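Local coordinates for BF1531-like N-terminal domain-containing protein (Bacteroides fragilis, PDB 3SLR), which binds magnesium through a phosphatase-like domain and is probably a hydrolase acting on ester bonds, its physiological role being unknown, at residues 240-252 with 286-298. Numbering follows the deposited sequence. Where two conformers were deposited one is given.
Sequences DDGWENIQVGHGL and AKEPFERNPEMVL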
loop_
_atom_site.group_PDB
_atom_site.type_symbol
_atom_site.label_atom_id
_atom_site.label_comp_id
_atom_site.label_asym_id
_atom_site.label_seq_id
_atom_site.Cartn_x
_atom_site.Cartn_y
_atom_site.Cartn_z
ATOM N N ASP A 240 -11.613 -2.615 34.571
ATOM C CA ASP A 240 -11.081 -2.008 35.790
ATOM C C ASP A 240 -11.468 -0.537 35.934
ATOM O O ASP A 240 -11.761 -0.067 37.037
ATOM C CB ASP A 240 -9.554 -2.139 35.843
ATOM C CG ASP A 240 -9.087 -3.587 35.859
ATOM O OD1 ASP A 240 -9.754 -4.432 36.497
ATOM O OD2 ASP A 240 -8.045 -3.878 35.231
ATOM N N ASP A 241 -11.477 0.185 34.819
ATOM C CA ASP A 241 -11.589 1.645 34.855
ATOM C C ASP A 241 -13.013 2.163 34.706
ATOM O O ASP A 241 -13.336 3.262 35.181
ATOM C CB ASP A 241 -10.697 2.272 33.786
ATOM C CG ASP A 241 -9.243 1.892 33.951
ATOM O OD1 ASP A 241 -8.871 1.493 35.075
ATOM O OD2 ASP A 241 -8.477 1.986 32.967
ATOM N N GLY A 242 -13.860 1.375 34.058
ATOM C CA GLY A 242 -15.232 1.766 33.801
ATOM C C GLY A 242 -15.432 2.379 32.430
ATOM O O GLY A 242 -14.529 3.027 31.881
ATOM N N TRP A 243 -16.629 2.202 31.887
ATOM C CA TRP A 243 -16.921 2.663 30.537
ATOM C C TRP A 243 -16.770 4.174 30.387
ATOM O O TRP A 243 -16.399 4.653 29.330
ATOM C CB TRP A 243 -18.316 2.208 30.075
ATOM C CG TRP A 243 -19.473 2.821 30.834
ATOM C CD1 TRP A 243 -20.173 2.253 31.866
ATOM C CD2 TRP A 243 -20.079 4.101 30.597
ATOM N NE1 TRP A 243 -21.164 3.107 32.294
ATOM C CE2 TRP A 243 -21.126 4.249 31.535
ATOM C CE3 TRP A 243 -19.828 5.144 29.695
ATOM C CZ2 TRP A 243 -21.925 5.392 31.588
ATOM C CZ3 TRP A 243 -20.628 6.280 29.755
ATOM C CH2 TRP A 243 -21.665 6.390 30.692
ATOM N N GLU A 244 -17.060 4.934 31.438
ATOM C CA GLU A 244 -16.930 6.385 31.321
ATOM C C GLU A 244 -15.474 6.835 31.272
ATOM O O GLU A 244 -15.177 7.949 30.842
ATOM C CB GLU A 244 -17.689 7.119 32.433
ATOM C CG GLU A 244 -17.461 6.590 33.818
ATOM C CD GLU A 244 -18.448 5.497 34.191
ATOM O OE1 GLU A 244 -19.554 5.815 34.685
ATOM O OE2 GLU A 244 -18.113 4.317 33.999
ATOM N N ASN A 245 -14.565 5.964 31.692
ATOM C CA ASN A 245 -13.175 6.356 31.900
ATOM C C ASN A 245 -12.141 5.867 30.872
ATOM O O ASN A 245 -10.953 6.128 31.020
ATOM C CB ASN A 245 -12.757 5.982 33.323
ATOM C CG ASN A 245 -13.592 6.709 34.374
ATOM O OD1 ASN A 245 -13.867 7.904 34.237
ATOM N ND2 ASN A 245 -14.033 5.984 35.400
ATOM N N ILE A 246 -12.587 5.160 29.836
ATOM C CA ILE A 246 -11.667 4.760 28.771
ATOM C C ILE A 246 -11.098 6.013 28.098
ATOM O O ILE A 246 -11.755 7.054 28.042
ATOM C CB ILE A 246 -12.357 3.879 27.716
ATOM C CG1 ILE A 246 -13.588 4.610 27.161
ATOM C CG2 ILE A 246 -12.695 2.525 28.305
ATOM C CD1 ILE A 246 -14.175 3.993 25.926
ATOM N N GLN A 247 -9.883 5.905 27.574
ATOM C CA GLN A 247 -9.213 7.060 26.979
ATOM C C GLN A 247 -9.549 7.204 25.496
ATOM O O GLN A 247 -9.049 6.452 24.663
ATOM C CB GLN A 247 -7.706 6.959 27.194
ATOM C CG GLN A 247 -7.320 6.882 28.656
ATOM C CD GLN A 247 -6.055 6.091 28.888
ATOM O OE1 GLN A 247 -5.252 5.902 27.974
ATOM N NE2 GLN A 247 -5.876 5.601 30.114
ATOM N N VAL A 248 -10.406 8.173 25.186
ATOM C CA VAL A 248 -10.837 8.434 23.820
ATOM C C VAL A 248 -11.421 9.844 23.795
ATOM O O VAL A 248 -12.060 10.269 24.761
ATOM C CB VAL A 248 -11.898 7.408 23.355
ATOM C CG1 VAL A 248 -13.182 7.548 24.186
ATOM C CG2 VAL A 248 -12.174 7.560 21.868
ATOM N N GLY A 249 -11.191 10.582 22.713
ATOM C CA GLY A 249 -11.753 11.914 22.587
ATOM C C GLY A 249 -10.702 12.989 22.410
ATOM O O GLY A 249 -9.518 12.768 22.659
ATOM N N HIS A 250 -11.131 14.170 21.982
ATOM C CA HIS A 250 -10.193 15.269 21.820
ATOM C C HIS A 250 -9.812 15.853 23.174
ATOM O O HIS A 250 -10.286 15.398 24.221
ATOM C CB HIS A 250 -10.759 16.319 20.869
ATOM C CG HIS A 250 -11.106 15.766 19.522
ATOM N ND1 HIS A 250 -10.150 15.464 18.577
ATOM C CD2 HIS A 250 -12.297 15.428 18.973
ATOM C CE1 HIS A 250 -10.737 14.980 17.497
ATOM N NE2 HIS A 250 -12.039 14.944 17.712
ATOM N N GLY A 251 -8.958 16.862 23.152
ATOM C CA GLY A 251 -8.285 17.275 24.363
ATOM C C GLY A 251 -6.938 16.588 24.341
ATOM O O GLY A 251 -6.741 15.620 23.604
ATOM N N LEU A 252 -6.006 17.084 25.139
ATOM C CA LEU A 252 -4.630 16.628 25.046
ATOM C C LEU A 252 -4.468 15.225 25.596
ATOM O O LEU A 252 -5.183 14.820 26.513
ATOM C CB LEU A 252 -3.698 17.591 25.781
ATOM C CG LEU A 252 -3.763 19.042 25.311
ATOM C CD1 LEU A 252 -2.815 19.892 26.146
ATOM C CD2 LEU A 252 -3.442 19.150 23.817
ATOM N N ALA A 286 -17.941 -4.984 27.654
ATOM C CA ALA A 286 -17.226 -4.644 26.436
ATOM C C ALA A 286 -18.084 -3.799 25.515
ATOM O O ALA A 286 -17.569 -2.938 24.812
ATOM C CB ALA A 286 -16.767 -5.916 25.708
ATOM N N LYS A 287 -19.390 -4.051 25.507
ATOM C CA LYS A 287 -20.311 -3.298 24.651
ATOM C C LYS A 287 -20.699 -1.940 25.238
ATOM O O LYS A 287 -21.129 -1.047 24.512
ATOM C CB LYS A 287 -21.583 -4.098 24.378
ATOM C CG LYS A 287 -21.382 -5.268 23.418
ATOM C CD LYS A 287 -22.656 -6.090 23.251
ATOM C CE LYS A 287 -22.507 -7.065 22.075
ATOM N NZ LYS A 287 -23.779 -7.771 21.734
ATOM N N GLU A 288 -20.563 -1.794 26.549
ATOM C CA GLU A 288 -21.049 -0.585 27.216
ATOM C C GLU A 288 -20.493 0.735 26.666
ATOM O O GLU A 288 -21.258 1.672 26.458
ATOM C CB GLU A 288 -20.857 -0.673 28.730
ATOM C CG GLU A 288 -22.175 -0.685 29.491
ATOM C CD GLU A 288 -21.983 -0.605 30.987
ATOM O OE1 GLU A 288 -20.969 -1.147 31.486
ATOM O OE2 GLU A 288 -22.838 0.012 31.660
ATOM N N PRO A 289 -19.173 0.814 26.413
ATOM C CA PRO A 289 -18.660 2.080 25.874
ATOM C C PRO A 289 -19.256 2.417 24.511
ATOM O O PRO A 289 -19.548 3.581 24.265
ATOM C CB PRO A 289 -17.153 1.837 25.761
ATOM C CG PRO A 289 -16.863 0.750 26.727
ATOM C CD PRO A 289 -18.087 -0.136 26.711
ATOM N N PHE A 290 -19.437 1.418 23.642
ATOM C CA PHE A 290 -20.089 1.651 22.357
ATOM C C PHE A 290 -21.471 2.240 22.568
ATOM O O PHE A 290 -21.895 3.137 21.839
ATOM C CB PHE A 290 -20.215 0.347 21.551
ATOM C CG PHE A 290 -18.900 -0.220 21.095
ATOM C CD1 PHE A 290 -18.158 -1.047 21.927
ATOM C CD2 PHE A 290 -18.405 0.066 19.828
ATOM C CE1 PHE A 290 -16.943 -1.575 21.510
ATOM C CE2 PHE A 290 -17.195 -0.464 19.396
ATOM C CZ PHE A 290 -16.456 -1.284 20.243
ATOM N N GLU A 291 -22.169 1.719 23.572
ATOM C CA GLU A 291 -23.552 2.098 23.841
ATOM C C GLU A 291 -23.699 3.412 24.617
ATOM O O GLU A 291 -24.627 4.172 24.353
ATOM C CB GLU A 291 -24.266 0.982 24.615
ATOM C CG GLU A 291 -24.264 -0.377 23.918
ATOM C CD GLU A 291 -24.725 -1.505 24.834
ATOM O OE1 GLU A 291 -24.542 -1.394 26.068
ATOM O OE2 GLU A 291 -25.264 -2.511 24.322
ATOM N N ARG A 292 -22.793 3.673 25.562
ATOM C CA ARG A 292 -23.000 4.754 26.547
ATOM C C ARG A 292 -22.049 5.946 26.405
ATOM O O ARG A 292 -22.392 7.062 26.800
ATOM C CB ARG A 292 -22.856 4.229 27.983
ATOM C CG ARG A 292 -23.635 2.956 28.335
ATOM C CD ARG A 292 -25.064 3.221 28.807
ATOM N NE ARG A 292 -25.169 4.171 29.921
ATOM C CZ ARG A 292 -25.155 3.847 31.214
ATOM N NH1 ARG A 292 -25.016 2.587 31.601
ATOM N NH2 ARG A 292 -25.274 4.797 32.133
ATOM N N ASN A 293 -20.847 5.706 25.890
ATOM C CA ASN A 293 -19.825 6.751 25.821
ATOM C C ASN A 293 -19.888 7.535 24.507
ATOM O O ASN A 293 -19.560 7.011 23.447
ATOM C CB ASN A 293 -18.431 6.152 26.059
ATOM C CG ASN A 293 -17.352 7.212 26.272
ATOM O OD1 ASN A 293 -17.367 8.267 25.641
ATOM N ND2 ASN A 293 -16.398 6.923 27.156
ATOM N N PRO A 294 -20.284 8.814 24.586
ATOM C CA PRO A 294 -20.508 9.685 23.425
ATOM C C PRO A 294 -19.240 9.988 22.635
ATOM O O PRO A 294 -19.352 10.445 21.504
ATOM C CB PRO A 294 -21.022 10.994 24.053
ATOM C CG PRO A 294 -21.344 10.678 25.452
ATOM C CD PRO A 294 -20.498 9.520 25.856
ATOM N N GLU A 295 -18.066 9.772 23.220
ATOM C CA GLU A 295 -16.819 10.056 22.519
ATOM C C GLU A 295 -16.383 8.925 21.605
ATOM O O GLU A 295 -15.443 9.085 20.846
ATOM C CB GLU A 295 -15.675 10.397 23.481
ATOM C CG GLU A 295 -15.626 11.858 23.903
ATOM C CD GLU A 295 -15.630 12.826 22.724
ATOM O OE1 GLU A 295 -14.621 12.898 21.988
ATOM O OE2 GLU A 295 -16.652 13.512 22.528
HETATM N N MSE A 296 -17.058 7.782 21.678
HETATM C CA MSE A 296 -16.748 6.691 20.760
HETATM C C MSE A 296 -17.042 7.111 19.318
HETATM O O MSE A 296 -18.105 7.660 19.018
HETATM C CB MSE A 296 -17.553 5.432 21.116
HETATM C CG MSE A 296 -17.143 4.777 22.431
HETATM SE SE MSE A 296 -15.424 3.869 22.333
HETATM C CE MSE A 296 -15.915 2.369 21.159
ATOM N N VAL A 297 -16.093 6.859 18.423
ATOM C CA VAL A 297 -16.332 7.047 16.995
ATOM C C VAL A 297 -17.046 5.822 16.438
ATOM O O VAL A 297 -18.062 5.936 15.748
ATOM C CB VAL A 297 -15.013 7.309 16.229
ATOM C CG1 VAL A 297 -15.262 7.405 14.729
ATOM C CG2 VAL A 297 -14.375 8.596 16.728
ATOM N N LEU A 298 -16.514 4.649 16.750
ATOM C CA LEU A 298 -17.160 3.390 16.380
ATOM C C LEU A 298 -18.399 3.147 17.238
ATOM O O LEU A 298 -18.369 3.363 18.449
ATOM C CB LEU A 298 -16.170 2.233 16.534
ATOM C CG LEU A 298 -14.936 2.350 15.633
ATOM C CD1 LEU A 298 -13.962 1.203 15.863
ATOM C CD2 LEU A 298 -15.378 2.400 14.182
HETATM O O HOH W 1 -14.132 8.425 28.338
#
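The indole of W243 lies between two residues: R292 CB sits over one face, 3.5 Å from the centroid of the six-membered ring in a CH-pi contact, while E244 OE2 lies above the opposite face, toward the rim. In this phosphatase domain, whose parallel sheet and DxDx(T/V) sequence at the magnesium site are consistent with the HAD fold, the contact illustrates how a loop beyond the motif is fastened to the C-terminal end of helix 283-292. The R292 chain, bent at chi2 and chi3, carries its guanidinium back to the indole, where W243 CZ2 meets one face of that group with the two planes 47° apart. E288 comes obliquely to the pyrrole part, its OE2 3.5 Å from W243 CD1, and the same oxygen pairs with R292 NH1 in a salt bridge. I246 reaches inward, its CD1 resting 3.7 Å from P289 CB and 3.8 Å from SE of M296, a selenomethionine; its side chain is about 5 Å from that of the magnesium ligand D230. Farther along, V248 CG1 packs on E295 CB. N293, just after helix 283-292, ties its own turn to the loop 243-248: OD1 accepts from E295 N in an Asx turn, and with CG anti to the backbone N (chi1 -169°) the amide faces the loop. A water bridging E244 O and I246 O accepts from this amide, and N293 ND2 also donates, in the carbonyl plane, to W243 O at 3.1 Å.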